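Local coordinates for 336aa long hypothetical dTDP-glucose 4,6-dehydratase (Pyrococcus horikoshii, PDB 2HUN), which probably acts as an NAD-dependent dTDP-glucose 4,6-dehydratase, a nucleotide-sugar lyase of the extended short-chain dehydrogenase family, at residues A[33-38]-A[67-72]; A[79-84]-A[120-125]; A[10-15]-A[45-50]. All coordinates share one frame; numbering follows the deposited sequence.

Interaction 1. Residues A[33-38]-A[67-72]; sequences INIDKL and ELVKEL. With NAD (nicotinamide-adenine-dinucleotide), chain C.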
loop_
_atom_site.group_PDB
_atom_site.type_symbol
_atom_site.label_atom_id
_atom_site.label_comp_id
_atom_site.label_asym_id
_atom_site.label_seq_id
_atom_site.Cartn_x
_atom_site.Cartn_y
_atom_site.Cartn_z
ATOM N N ILE A 33 -10.318 -26.051 0.745
ATOM C CA ILE A 33 -11.599 -25.387 0.652
ATOM C C ILE A 33 -11.280 -24.225 -0.266
ATOM O O ILE A 33 -10.439 -23.389 0.064
ATOM C CB ILE A 33 -12.083 -24.815 1.985
ATOM C CG1 ILE A 33 -12.404 -25.943 2.963
ATOM C CG2 ILE A 33 -13.303 -23.942 1.740
ATOM C CD1 ILE A 33 -12.768 -25.450 4.351
ATOM N N ASN A 34 -11.934 -24.187 -1.417
ATOM C CA ASN A 34 -11.717 -23.136 -2.395
ATOM C C ASN A 34 -12.850 -22.123 -2.371
ATOM O O ASN A 34 -13.998 -22.459 -2.649
ATOM C CB ASN A 34 -11.574 -23.769 -3.796
ATOM C CG ASN A 34 -11.664 -22.753 -4.920
ATOM O OD1 ASN A 34 -11.448 -21.564 -4.718
ATOM N ND2 ASN A 34 -11.966 -23.232 -6.127
ATOM N N ILE A 35 -12.530 -20.883 -2.016
ATOM C CA ILE A 35 -13.538 -19.840 -1.996
ATOM C C ILE A 35 -13.244 -18.956 -3.196
ATOM O O ILE A 35 -12.150 -18.413 -3.337
ATOM C CB ILE A 35 -13.510 -19.021 -0.675
ATOM C CG1 ILE A 35 -14.563 -17.915 -0.735
ATOM C CG2 ILE A 35 -12.119 -18.449 -0.427
ATOM C CD1 ILE A 35 -14.732 -17.148 0.562
ATOM N N ASP A 36 -14.221 -18.862 -4.087
ATOM C CA ASP A 36 -14.080 -18.078 -5.293
ATOM C C ASP A 36 -15.449 -17.529 -5.582
ATOM O O ASP A 36 -16.464 -18.194 -5.435
ATOM C CB ASP A 36 -13.604 -18.953 -6.455
ATOM C CG ASP A 36 -12.984 -18.143 -7.588
ATOM O OD1 ASP A 36 -13.706 -17.383 -8.259
ATOM O OD2 ASP A 36 -11.759 -18.273 -7.804
ATOM N N LYS A 37 -15.440 -16.291 -6.016
ATOM C CA LYS A 37 -16.623 -15.545 -6.302
ATOM C C LYS A 37 -17.176 -15.825 -7.716
ATOM O O LYS A 37 -18.308 -15.457 -8.052
ATOM C CB LYS A 37 -16.223 -14.090 -6.081
ATOM C CG LYS A 37 -15.332 -13.443 -7.151
ATOM C CD LYS A 37 -15.204 -11.909 -6.931
ATOM C CE LYS A 37 -14.725 -11.185 -8.198
ATOM N NZ LYS A 37 -14.525 -9.712 -8.022
ATOM N N LEU A 38 -16.360 -16.506 -8.516
ATOM C CA LEU A 38 -16.685 -16.860 -9.896
ATOM C C LEU A 38 -16.883 -15.622 -10.757
ATOM O O LEU A 38 -17.896 -15.477 -11.443
ATOM C CB LEU A 38 -17.934 -17.749 -9.960
ATOM C CG LEU A 38 -17.841 -19.122 -9.275
ATOM C CD1 LEU A 38 -19.074 -19.953 -9.632
ATOM C CD2 LEU A 38 -16.565 -19.850 -9.720
ATOM N N GLU A 67 -18.716 -12.323 7.271
ATOM C CA GLU A 67 -19.508 -13.396 7.869
ATOM C C GLU A 67 -19.244 -14.769 7.264
ATOM O O GLU A 67 -19.175 -15.766 7.978
ATOM C CB GLU A 67 -21.004 -13.070 7.772
ATOM C CG GLU A 67 -21.413 -11.875 8.616
ATOM C CD GLU A 67 -21.016 -12.039 10.075
ATOM O OE1 GLU A 67 -21.372 -13.078 10.669
ATOM O OE2 GLU A 67 -20.351 -11.134 10.628
ATOM N N LEU A 68 -19.098 -14.825 5.947
ATOM C CA LEU A 68 -18.834 -16.091 5.286
ATOM C C LEU A 68 -17.373 -16.499 5.474
ATOM O O LEU A 68 -17.072 -17.637 5.836
ATOM C CB LEU A 68 -19.139 -15.978 3.790
ATOM C CG LEU A 68 -18.891 -17.228 2.942
ATOM C CD1 LEU A 68 -19.996 -18.256 3.192
ATOM C CD2 LEU A 68 -18.858 -16.836 1.477
ATOM N N VAL A 69 -16.468 -15.558 5.233
ATOM C CA VAL A 69 -15.039 -15.833 5.335
ATOM C C VAL A 69 -14.547 -16.250 6.721
ATOM O O VAL A 69 -13.727 -17.162 6.837
ATOM C CB VAL A 69 -14.219 -14.612 4.849
ATOM C CG1 VAL A 69 -12.735 -14.852 5.067
ATOM C CG2 VAL A 69 -14.494 -14.368 3.379
ATOM N N LYS A 70 -15.044 -15.599 7.769
ATOM C CA LYS A 70 -14.607 -15.930 9.124
ATOM C C LYS A 70 -14.850 -17.401 9.446
ATOM O O LYS A 70 -14.024 -18.049 10.091
ATOM C CB LYS A 70 -15.315 -15.037 10.158
ATOM C CG LYS A 70 -16.774 -15.384 10.439
ATOM C CD LYS A 70 -17.404 -14.348 11.356
ATOM C CE LYS A 70 -18.830 -14.704 11.759
ATOM N NZ LYS A 70 -18.881 -15.865 12.686
ATOM N N GLU A 71 -15.976 -17.931 8.982
ATOM C CA GLU A 71 -16.321 -19.330 9.237
ATOM C C GLU A 71 -15.309 -20.273 8.593
ATOM O O GLU A 71 -14.961 -21.314 9.156
ATOM C CB GLU A 71 -17.720 -19.620 8.700
ATOM C CG GLU A 71 -18.759 -18.604 9.147
ATOM C CD GLU A 71 -19.237 -18.815 10.574
ATOM O OE1 GLU A 71 -18.433 -19.237 11.432
ATOM O OE2 GLU A 71 -20.428 -18.543 10.837
ATOM N N LEU A 72 -14.825 -19.904 7.413
ATOM C CA LEU A 72 -13.854 -20.737 6.718
ATOM C C LEU A 72 -12.473 -20.637 7.368
ATOM O O LEU A 72 -11.790 -21.644 7.560
ATOM C CB LEU A 72 -13.774 -20.332 5.241
ATOM C CG LEU A 72 -15.090 -20.367 4.453
ATOM C CD1 LEU A 72 -14.820 -19.984 2.996
ATOM C CD2 LEU A 72 -15.720 -21.763 4.543
HETATM P PA NAD C . -7.321 -14.984 -12.436
HETATM O O1A NAD C . -7.923 -13.730 -12.915
HETATM O O2A NAD C . -7.155 -16.127 -13.377
HETATM O O5B NAD C . -8.222 -15.504 -11.216
HETATM C C5B NAD C . -8.541 -14.704 -10.067
HETATM C C4B NAD C . -9.518 -15.576 -9.267
HETATM O O4B NAD C . -9.889 -14.916 -8.042
HETATM C C3B NAD C . -10.831 -15.825 -10.062
HETATM O O3B NAD C . -11.204 -17.211 -9.990
HETATM C C2B NAD C . -11.823 -14.845 -9.408
HETATM O O2B NAD C . -13.206 -15.189 -9.491
HETATM C C1B NAD C . -11.306 -14.782 -7.970
HETATM N N9A NAD C . -11.630 -13.522 -7.265
HETATM C C8A NAD C . -11.377 -12.258 -7.651
HETATM N N7A NAD C . -11.832 -11.415 -6.726
HETATM C C5A NAD C . -12.378 -12.124 -5.742
HETATM C C6A NAD C . -13.019 -11.807 -4.512
HETATM N N6A NAD C . -13.205 -10.564 -4.087
HETATM N N1A NAD C . -13.476 -12.890 -3.724
HETATM C C2A NAD C . -13.296 -14.212 -4.158
HETATM N N3A NAD C . -12.694 -14.509 -5.318
HETATM C C4A NAD C . -12.247 -13.481 -6.084
HETATM O O3 NAD C . -5.839 -14.565 -12.042
HETATM P PN NAD C . -4.541 -15.302 -11.515
HETATM O O1N NAD C . -3.551 -14.987 -12.586
HETATM O O2N NAD C . -4.770 -16.743 -11.284
HETATM O O5D NAD C . -4.080 -14.450 -10.220
HETATM C C5D NAD C . -3.897 -15.008 -8.916
HETATM C C4D NAD C . -3.050 -14.026 -8.066
HETATM O O4D NAD C . -1.687 -14.001 -8.523
HETATM C C3D NAD C . -3.590 -12.591 -8.109
HETATM O O3D NAD C . -3.550 -12.047 -6.763
HETATM C C2D NAD C . -2.602 -11.862 -9.062
HETATM O O2D NAD C . -2.513 -10.478 -8.711
HETATM C C1D NAD C . -1.318 -12.643 -8.828
HETATM N N1N NAD C . -0.373 -12.648 -9.963
HETATM C C2N NAD C . -0.662 -13.310 -11.203
HETATM C C3N NAD C . 0.299 -13.279 -12.229
HETATM C C7N NAD C . 0.060 -13.979 -13.587
HETATM O O7N NAD C . 1.003 -14.070 -14.383
HETATM N N7N NAD C . -1.138 -14.480 -13.864
HETATM C C4N NAD C . 1.529 -12.600 -12.035
HETATM C C5N NAD C . 1.794 -11.953 -10.810
HETATM C C6N NAD C . 0.855 -11.971 -9.766
#
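Strand 33-36, which presents Ile33 and Ile35 to helix 67-72, runs nearly antiparallel to it: the two short axes make an angle of 164° and approach to 10.9 Å, a spacing expected of a helix laid on the sheet of a Rossmann fold. No hydrogen bond crosses the gap, and apolar side chains fill it. Ile35 makes most of the contacts. CG1 stands anti to the backbone N (chi1 178°) and the chain stays extended, carrying CD1 into a group of three helix residues: 3.7 Å from Leu72 CD1, 4.0 Å from Val69 CG2 and 4.2 Å from Leu68 CD2. Ile35 crosses Val69 at about a right angle. Ile33 CG2 adds a looser touch on Leu72 CD2 at 4.3 Å. Beyond the contact, at the strand's end, Asp36 OD1 accepts from NAD O2B at 2.6 Å, and through its anti lone pair from Leu38 N, closing an Asx turn, while NAD O3B donates to OD2; an acid that takes the adenine ribose hydroxyls suits NAD, whose ribose lacks the 2'-phosphate of NADP. The strand pairs in parallel with strands 5-9 and 56-60; Leu7 packs on Ile33, Ile35 and Leu72, while helix 96-116 meets Val69 through Leu109 and Ser112.

Interaction 2. Residues A[79-84]-A[120-125]; sequences VVHLAA and VRFVHV. With NAD (nicotinamide-adenine-dinucleotide), chain C.
Val79 N donates to Arg121 O at 2.7 Å, the first of four backbone bonds that zip together two neighbouring parallel strands of the Rossmann fold. Val123 N to Val79 O and His81 N to Val123 O follow, both almost straight; the last, Val125 N to His81 O at 3.2 Å, has its donor tilted from the carbonyl plane, where the first strand gives way to loop. Side chains sort by face. On one, Val79 CG1 packs against Phe122 CD1 at 3.7 Å, and Phe122 CE1 reaches on to His81 CB. His81 and His124 lie side by side, pointing the same way, and meet rim to rim: ND1 of His124 lies at the edge of the His81 ring, near its plane, 3.4 Å from CD2 of His81. Both buried imidazoles have polar partners, His81 in Thr9 and Thr106, His124 in Ser158, and helices 96-116 and 150-168 cover this face. On the other, Val80 and Val123 meet helix 220-233, where branched aliphatic side chains suit a buried strand. Just past the end of strand 78-81, Leu82 CD2 rests on Val125 CG2 of the neighbouring strand at 3.8 Å, and NAD O3D donates its hydroxyl hydrogen to Leu82 O at 3.1 Å.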
loop_
_atom_site.group_PDB
_atom_site.type_symbol
_atom_site.label_atom_id
_atom_site.label_comp_id
_atom_site.label_asym_id
_atom_site.label_seq_id
_atom_site.Cartn_x
_atom_site.Cartn_y
_atom_site.Cartn_z
ATOM N N VAL A 79 -3.839 -20.540 4.913
ATOM C CA VAL A 79 -4.607 -19.745 3.970
ATOM C C VAL A 79 -3.693 -19.240 2.857
ATOM O O VAL A 79 -2.713 -18.549 3.124
ATOM C CB VAL A 79 -5.250 -18.526 4.659
ATOM C CG1 VAL A 79 -5.982 -17.678 3.631
ATOM C CG2 VAL A 79 -6.216 -18.985 5.751
ATOM N N VAL A 80 -4.011 -19.601 1.617
ATOM C CA VAL A 80 -3.238 -19.160 0.461
ATOM C C VAL A 80 -4.166 -18.223 -0.304
ATOM O O VAL A 80 -5.136 -18.664 -0.920
ATOM C CB VAL A 80 -2.821 -20.353 -0.417
ATOM C CG1 VAL A 80 -2.095 -19.861 -1.661
ATOM C CG2 VAL A 80 -1.910 -21.288 0.384
ATOM N N HIS A 81 -3.856 -16.928 -0.252
ATOM C CA HIS A 81 -4.658 -15.820 -0.819
ATOM C C HIS A 81 -4.334 -15.474 -2.298
ATOM O O HIS A 81 -3.478 -14.652 -2.597
ATOM C CB HIS A 81 -4.449 -14.586 0.061
ATOM C CG HIS A 81 -5.465 -13.532 -0.297
ATOM N ND1 HIS A 81 -6.764 -13.810 -0.569
ATOM C CD2 HIS A 81 -5.276 -12.149 -0.397
ATOM C CE1 HIS A 81 -7.344 -12.621 -0.823
ATOM N NE2 HIS A 81 -6.477 -11.609 -0.728
ATOM N N LEU A 82 -5.055 -16.041 -3.262
ATOM C CA LEU A 82 -4.831 -15.722 -4.667
ATOM C C LEU A 82 -5.915 -14.819 -5.250
ATOM O O LEU A 82 -5.710 -14.194 -6.290
ATOM C CB LEU A 82 -4.744 -17.008 -5.486
ATOM C CG LEU A 82 -3.515 -17.859 -5.167
ATOM C CD1 LEU A 82 -3.920 -19.316 -4.982
ATOM C CD2 LEU A 82 -2.499 -17.713 -6.277
ATOM N N ALA A 83 -7.060 -14.739 -4.578
ATOM C CA ALA A 83 -8.172 -13.924 -5.050
ATOM C C ALA A 83 -7.842 -12.448 -5.273
ATOM O O ALA A 83 -7.336 -11.761 -4.378
ATOM C CB ALA A 83 -9.348 -14.050 -4.088
ATOM N N ALA A 84 -8.159 -11.959 -6.468
ATOM C CA ALA A 84 -7.907 -10.566 -6.820
ATOM C C ALA A 84 -8.446 -10.252 -8.208
ATOM O O ALA A 84 -8.689 -11.158 -9.002
ATOM C CB ALA A 84 -6.398 -10.282 -6.790
ATOM N N VAL A 120 -3.176 -19.213 12.309
ATOM C CA VAL A 120 -3.255 -19.781 10.965
ATOM C C VAL A 120 -2.078 -19.296 10.112
ATOM O O VAL A 120 -1.655 -18.148 10.227
ATOM C CB VAL A 120 -4.588 -19.385 10.268
ATOM C CG1 VAL A 120 -4.550 -17.928 9.842
ATOM C CG2 VAL A 120 -4.847 -20.292 9.076
ATOM N N ARG A 121 -1.541 -20.177 9.274
ATOM C CA ARG A 121 -0.427 -19.812 8.402
ATOM C C ARG A 121 -1.014 -19.123 7.174
ATOM O O ARG A 121 -1.785 -19.724 6.432
ATOM C CB ARG A 121 0.357 -21.060 7.996
ATOM C CG ARG A 121 1.468 -20.814 6.972
ATOM C CD ARG A 121 2.471 -19.768 7.440
ATOM N NE ARG A 121 3.515 -19.558 6.439
ATOM C CZ ARG A 121 4.232 -18.446 6.324
ATOM N NH1 ARG A 121 4.024 -17.431 7.150
ATOM N NH2 ARG A 121 5.163 -18.350 5.381
ATOM N N PHE A 122 -0.638 -17.867 6.961
ATOM C CA PHE A 122 -1.165 -17.075 5.853
ATOM C C PHE A 122 -0.136 -16.655 4.801
ATOM O O PHE A 122 0.908 -16.103 5.131
ATOM C CB PHE A 122 -1.842 -15.833 6.441
ATOM C CG PHE A 122 -2.357 -14.860 5.421
ATOM C CD1 PHE A 122 -3.319 -15.235 4.488
ATOM C CD2 PHE A 122 -1.926 -13.544 5.441
ATOM C CE1 PHE A 122 -3.846 -14.299 3.592
ATOM C CE2 PHE A 122 -2.441 -12.608 4.559
ATOM C CZ PHE A 122 -3.405 -12.982 3.631
ATOM N N VAL A 123 -0.437 -16.932 3.536
ATOM C CA VAL A 123 0.433 -16.542 2.435
ATOM C C VAL A 123 -0.361 -15.615 1.519
ATOM O O VAL A 123 -1.380 -16.010 0.958
ATOM C CB VAL A 123 0.920 -17.753 1.614
ATOM C CG1 VAL A 123 1.625 -17.266 0.352
ATOM C CG2 VAL A 123 1.874 -18.606 2.452
ATOM N N HIS A 124 0.112 -14.379 1.391
ATOM C CA HIS A 124 -0.514 -13.354 0.553
ATOM C C HIS A 124 0.223 -13.333 -0.785
ATOM O O HIS A 124 1.427 -13.039 -0.831
ATOM C CB HIS A 124 -0.383 -11.990 1.246
ATOM C CG HIS A 124 -0.994 -10.850 0.492
ATOM N ND1 HIS A 124 -2.356 -10.687 0.359
ATOM C CD2 HIS A 124 -0.428 -9.789 -0.127
ATOM C CE1 HIS A 124 -2.602 -9.571 -0.304
ATOM N NE2 HIS A 124 -1.447 -9.007 -0.609
ATOM N N VAL A 125 -0.495 -13.651 -1.864
ATOM C CA VAL A 125 0.087 -13.668 -3.206
ATOM C C VAL A 125 -0.032 -12.286 -3.871
ATOM O O VAL A 125 -1.123 -11.711 -3.973
ATOM C CB VAL A 125 -0.594 -14.739 -4.100
ATOM C CG1 VAL A 125 0.102 -14.803 -5.466
ATOM C CG2 VAL A 125 -0.512 -16.099 -3.423
HETATM P PA NAD C . -7.321 -14.984 -12.436
HETATM O O1A NAD C . -7.923 -13.730 -12.915
HETATM O O2A NAD C . -7.155 -16.127 -13.377
HETATM O O5B NAD C . -8.222 -15.504 -11.216
HETATM C C5B NAD C . -8.541 -14.704 -10.067
HETATM C C4B NAD C . -9.518 -15.576 -9.267
HETATM O O4B NAD C . -9.889 -14.916 -8.042
HETATM C C3B NAD C . -10.831 -15.825 -10.062
HETATM O O3B NAD C . -11.204 -17.211 -9.990
HETATM C C2B NAD C . -11.823 -14.845 -9.408
HETATM O O2B NAD C . -13.206 -15.189 -9.491
HETATM C C1B NAD C . -11.306 -14.782 -7.970
HETATM N N9A NAD C . -11.630 -13.522 -7.265
HETATM C C8A NAD C . -11.377 -12.258 -7.651
HETATM N N7A NAD C . -11.832 -11.415 -6.726
HETATM C C5A NAD C . -12.378 -12.124 -5.742
HETATM C C6A NAD C . -13.019 -11.807 -4.512
HETATM N N6A NAD C . -13.205 -10.564 -4.087
HETATM N N1A NAD C . -13.476 -12.890 -3.724
HETATM C C2A NAD C . -13.296 -14.212 -4.158
HETATM N N3A NAD C . -12.694 -14.509 -5.318
HETATM C C4A NAD C . -12.247 -13.481 -6.084
HETATM O O3 NAD C . -5.839 -14.565 -12.042
HETATM P PN NAD C . -4.541 -15.302 -11.515
HETATM O O1N NAD C . -3.551 -14.987 -12.586
HETATM O O2N NAD C . -4.770 -16.743 -11.284
HETATM O O5D NAD C . -4.080 -14.450 -10.220
HETATM C C5D NAD C . -3.897 -15.008 -8.916
HETATM C C4D NAD C . -3.050 -14.026 -8.066
HETATM O O4D NAD C . -1.687 -14.001 -8.523
HETATM C C3D NAD C . -3.590 -12.591 -8.109
HETATM O O3D NAD C . -3.550 -12.047 -6.763
HETATM C C2D NAD C . -2.602 -11.862 -9.062
HETATM O O2D NAD C . -2.513 -10.478 -8.711
HETATM C C1D NAD C . -1.318 -12.643 -8.828
HETATM N N1N NAD C . -0.373 -12.648 -9.963
HETATM C C2N NAD C . -0.662 -13.310 -11.203
HETATM C C3N NAD C . 0.299 -13.279 -12.229
HETATM C C7N NAD C . 0.060 -13.979 -13.587
HETATM O O7N NAD C . 1.003 -14.070 -14.383
HETATM N N7N NAD C . -1.138 -14.480 -13.864
HETATM C C4N NAD C . 1.529 -12.600 -12.035
HETATM C C5N NAD C . 1.794 -11.953 -10.810
HETATM C C6N NAD C . 0.855 -11.971 -9.766
#

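Interaction 3. Residues A[10-15]-A[45-50]; sequences GGMGFI and ANLKDL. With NAD (nicotinamide-adenine-dinucleotide), chain C.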
loop_
_atom_site.group_PDB
_atom_site.type_symbol
_atom_site.label_atom_id
_atom_site.label_comp_id
_atom_site.label_asym_id
_atom_site.label_seq_id
_atom_site.Cartn_x
_atom_site.Cartn_y
_atom_site.Cartn_z
ATOM N N GLY A 10 -9.607 -17.547 -4.543
ATOM C CA GLY A 10 -9.383 -17.395 -5.969
ATOM C C GLY A 10 -8.916 -18.695 -6.594
ATOM O O GLY A 10 -8.214 -18.696 -7.605
ATOM N N GLY A 11 -9.320 -19.809 -5.994
ATOM C CA GLY A 11 -8.917 -21.112 -6.488
ATOM C C GLY A 11 -9.459 -21.530 -7.842
ATOM O O GLY A 11 -8.911 -22.438 -8.466
ATOM N N MET A 12 -10.526 -20.884 -8.307
ATOM C CA MET A 12 -11.105 -21.234 -9.602
ATOM C C MET A 12 -10.409 -20.495 -10.744
ATOM O O MET A 12 -10.837 -20.576 -11.900
ATOM C CB MET A 12 -12.604 -20.914 -9.626
ATOM C CG MET A 12 -13.409 -21.898 -10.462
ATOM S SD MET A 12 -13.381 -23.561 -9.734
ATOM C CE MET A 12 -14.866 -23.447 -8.673
ATOM N N GLY A 13 -9.337 -19.778 -10.411
ATOM C CA GLY A 13 -8.594 -19.039 -11.417
ATOM C C GLY A 13 -7.398 -19.802 -11.959
ATOM O O GLY A 13 -7.179 -20.968 -11.621
ATOM N N PHE A 14 -6.610 -19.133 -12.791
ATOM C CA PHE A 14 -5.433 -19.733 -13.423
ATOM C C PHE A 14 -4.436 -20.359 -12.449
ATOM O O PHE A 14 -4.255 -21.580 -12.423
ATOM C CB PHE A 14 -4.748 -18.666 -14.292
ATOM C CG PHE A 14 -3.378 -19.050 -14.806
ATOM C CD1 PHE A 14 -3.086 -20.351 -15.188
ATOM C CD2 PHE A 14 -2.394 -18.079 -14.962
ATOM C CE1 PHE A 14 -1.832 -20.684 -15.722
ATOM C CE2 PHE A 14 -1.138 -18.402 -15.496
ATOM C CZ PHE A 14 -0.862 -19.710 -15.875
ATOM N N ILE A 15 -3.789 -19.529 -11.644
ATOM C CA ILE A 15 -2.793 -20.022 -10.697
ATOM C C ILE A 15 -3.425 -20.792 -9.543
ATOM O O ILE A 15 -2.873 -21.794 -9.086
ATOM C CB ILE A 15 -1.943 -18.855 -10.140
ATOM C CG1 ILE A 15 -1.274 -18.116 -11.303
ATOM C CG2 ILE A 15 -0.886 -19.385 -9.171
ATOM C CD1 ILE A 15 -0.529 -16.853 -10.899
ATOM N N ALA A 45 -14.415 -25.167 -15.022
ATOM C CA ALA A 45 -13.862 -26.280 -15.784
ATOM C C ALA A 45 -12.441 -26.607 -15.334
ATOM O O ALA A 45 -11.977 -27.736 -15.487
ATOM C CB ALA A 45 -13.883 -25.952 -17.280
ATOM N N ASN A 46 -11.757 -25.614 -14.774
ATOM C CA ASN A 46 -10.392 -25.794 -14.294
ATOM C C ASN A 46 -10.289 -26.922 -13.276
ATOM O O ASN A 46 -9.301 -27.651 -13.254
ATOM C CB ASN A 46 -9.882 -24.514 -13.626
ATOM C CG ASN A 46 -9.688 -23.379 -14.596
ATOM O OD1 ASN A 46 -9.955 -23.510 -15.787
ATOM N ND2 ASN A 46 -9.219 -22.243 -14.086
ATOM N N LEU A 47 -11.311 -27.067 -12.437
ATOM C CA LEU A 47 -11.289 -28.082 -11.389
ATOM C C LEU A 47 -12.453 -29.074 -11.399
ATOM O O LEU A 47 -12.715 -29.721 -10.382
ATOM C CB LEU A 47 -11.254 -27.395 -10.016
ATOM C CG LEU A 47 -10.058 -26.487 -9.709
ATOM C CD1 LEU A 47 -10.288 -25.737 -8.410
ATOM C CD2 LEU A 47 -8.799 -27.329 -9.630
ATOM N N LYS A 48 -13.142 -29.215 -12.527
ATOM C CA LYS A 48 -14.285 -30.118 -12.563
ATOM C C LYS A 48 -13.980 -31.567 -12.204
ATOM O O LYS A 48 -14.819 -32.239 -11.613
ATOM C CB LYS A 48 -14.998 -30.053 -13.917
ATOM C CG LYS A 48 -14.292 -30.717 -15.079
ATOM C CD LYS A 48 -15.198 -30.653 -16.302
ATOM C CE LYS A 48 -14.598 -31.349 -17.513
ATOM N NZ LYS A 48 -15.495 -31.209 -18.695
ATOM N N ASP A 49 -12.787 -32.052 -12.529
ATOM C CA ASP A 49 -12.459 -33.437 -12.212
ATOM C C ASP A 49 -12.080 -33.666 -10.748
ATOM O O ASP A 49 -11.880 -34.806 -10.329
ATOM C CB ASP A 49 -11.340 -33.948 -13.124
ATOM C CG ASP A 49 -10.073 -33.146 -12.994
ATOM O OD1 ASP A 49 -10.091 -31.949 -13.347
ATOM O OD2 ASP A 49 -9.059 -33.715 -12.540
ATOM N N LEU A 50 -11.982 -32.589 -9.972
ATOM C CA LEU A 50 -11.655 -32.704 -8.553
ATOM C C LEU A 50 -12.881 -32.339 -7.729
ATOM O O LEU A 50 -12.932 -32.598 -6.527
ATOM C CB LEU A 50 -10.499 -31.770 -8.172
ATOM C CG LEU A 50 -9.106 -32.064 -8.733
ATOM C CD1 LEU A 50 -8.103 -31.077 -8.143
ATOM C CD2 LEU A 50 -8.702 -33.491 -8.391
HETATM P PA NAD C . -7.321 -14.984 -12.436
HETATM O O1A NAD C . -7.923 -13.730 -12.915
HETATM O O2A NAD C . -7.155 -16.127 -13.377
HETATM O O5B NAD C . -8.222 -15.504 -11.216
HETATM C C5B NAD C . -8.541 -14.704 -10.067
HETATM C C4B NAD C . -9.518 -15.576 -9.267
HETATM O O4B NAD C . -9.889 -14.916 -8.042
HETATM C C3B NAD C . -10.831 -15.825 -10.062
HETATM O O3B NAD C . -11.204 -17.211 -9.990
HETATM C C2B NAD C . -11.823 -14.845 -9.408
HETATM O O2B NAD C . -13.206 -15.189 -9.491
HETATM C C1B NAD C . -11.306 -14.782 -7.970
HETATM N N9A NAD C . -11.630 -13.522 -7.265
HETATM C C8A NAD C . -11.377 -12.258 -7.651
HETATM N N7A NAD C . -11.832 -11.415 -6.726
HETATM C C5A NAD C . -12.378 -12.124 -5.742
HETATM C C6A NAD C . -13.019 -11.807 -4.512
HETATM N N6A NAD C . -13.205 -10.564 -4.087
HETATM N N1A NAD C . -13.476 -12.890 -3.724
HETATM C C2A NAD C . -13.296 -14.212 -4.158
HETATM N N3A NAD C . -12.694 -14.509 -5.318
HETATM C C4A NAD C . -12.247 -13.481 -6.084
HETATM O O3 NAD C . -5.839 -14.565 -12.042
HETATM P PN NAD C . -4.541 -15.302 -11.515
HETATM O O1N NAD C . -3.551 -14.987 -12.586
HETATM O O2N NAD C . -4.770 -16.743 -11.284
HETATM O O5D NAD C . -4.080 -14.450 -10.220
HETATM C C5D NAD C . -3.897 -15.008 -8.916
HETATM C C4D NAD C . -3.050 -14.026 -8.066
HETATM O O4D NAD C . -1.687 -14.001 -8.523
HETATM C C3D NAD C . -3.590 -12.591 -8.109
HETATM O O3D NAD C . -3.550 -12.047 -6.763
HETATM C C2D NAD C . -2.602 -11.862 -9.062
HETATM O O2D NAD C . -2.513 -10.478 -8.711
HETATM C C1D NAD C . -1.318 -12.643 -8.828
HETATM N N1N NAD C . -0.373 -12.648 -9.963
HETATM C C2N NAD C . -0.662 -13.310 -11.203
HETATM C C3N NAD C . 0.299 -13.279 -12.229
HETATM C C7N NAD C . 0.060 -13.979 -13.587
HETATM O O7N NAD C . 1.003 -14.070 -14.383
HETATM N N7N NAD C . -1.138 -14.480 -13.864
HETATM C C4N NAD C . 1.529 -12.600 -12.035
HETATM C C5N NAD C . 1.794 -11.953 -10.810
HETATM C C6N NAD C . 0.855 -11.971 -9.766
#
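Met12 and Asn46 bring the two backbones to their nearest approach, 6.6 Å between CA atoms, where a type I turn from Gly10 to Gly13 faces segment 45-50. The turn is the glycine-rich loop of a Rossmann fold, joining strand 5-9 to helix 14-26, and its sequence is consistent with the GxGxxG pattern. Asn46 points its amide at the loop: CG lies anti to its own carbonyl carbon (chi1 -68°), and ND2 makes a weak hydrogen bond to Gly13 O at 3.4 Å, with Met12 O close by as well. The other end of the amide is held by Trp317, whose NE1 donates to OD1, so a buried asparagine, able to give and accept at once, suits this place. Beside it Leu47 CD1 fits against Gly11 O at 3.6 Å and against Met12 SD at 4.0 Å; Met12, bent at chi2 and chi3, crosses Leu47 obliquely, and Tyr56 touches both. The loop also holds the cofactor. Gly10, with positive phi and no side chain, lets its CA come to 3.3 Å from NAD O4B. Gly13 occupies the N-cap position of helix 14-26, and the next two amides bind the pyrophosphate, one to each phosphate group: Phe14 N to O2A, almost straight at 176°, and Ile15 N to O2N. The helix dipole would be expected to favour the negative charge there. Further out, Ile15 CD1 rests 3.6 Å from NAD C2N of the nicotinamide ring.

In the fold
All three contacts are buried, and all three touch NAD, but each does a different job in the Rossmann fold. Interaction 1 lays a helix on the sheet with hydrocarbon alone; interaction 2 joins strand to strand within that sheet through backbone bonds; interaction 3 sets a loop against a loop with one weak amide bond and a little apolar packing. Helix 66-74 of interaction 1 leads directly into strand 78-81 of interaction 2. Interactions 1 and 3 meet where Asp36 OD2 probably accepts from Met12 N, and Ile35 O from Gly10 N, linking adenosine and pyrophosphate sites. Interactions 2 and 3 touch only by packing, Leu82 against Ile15 and Ala83 against Gly10.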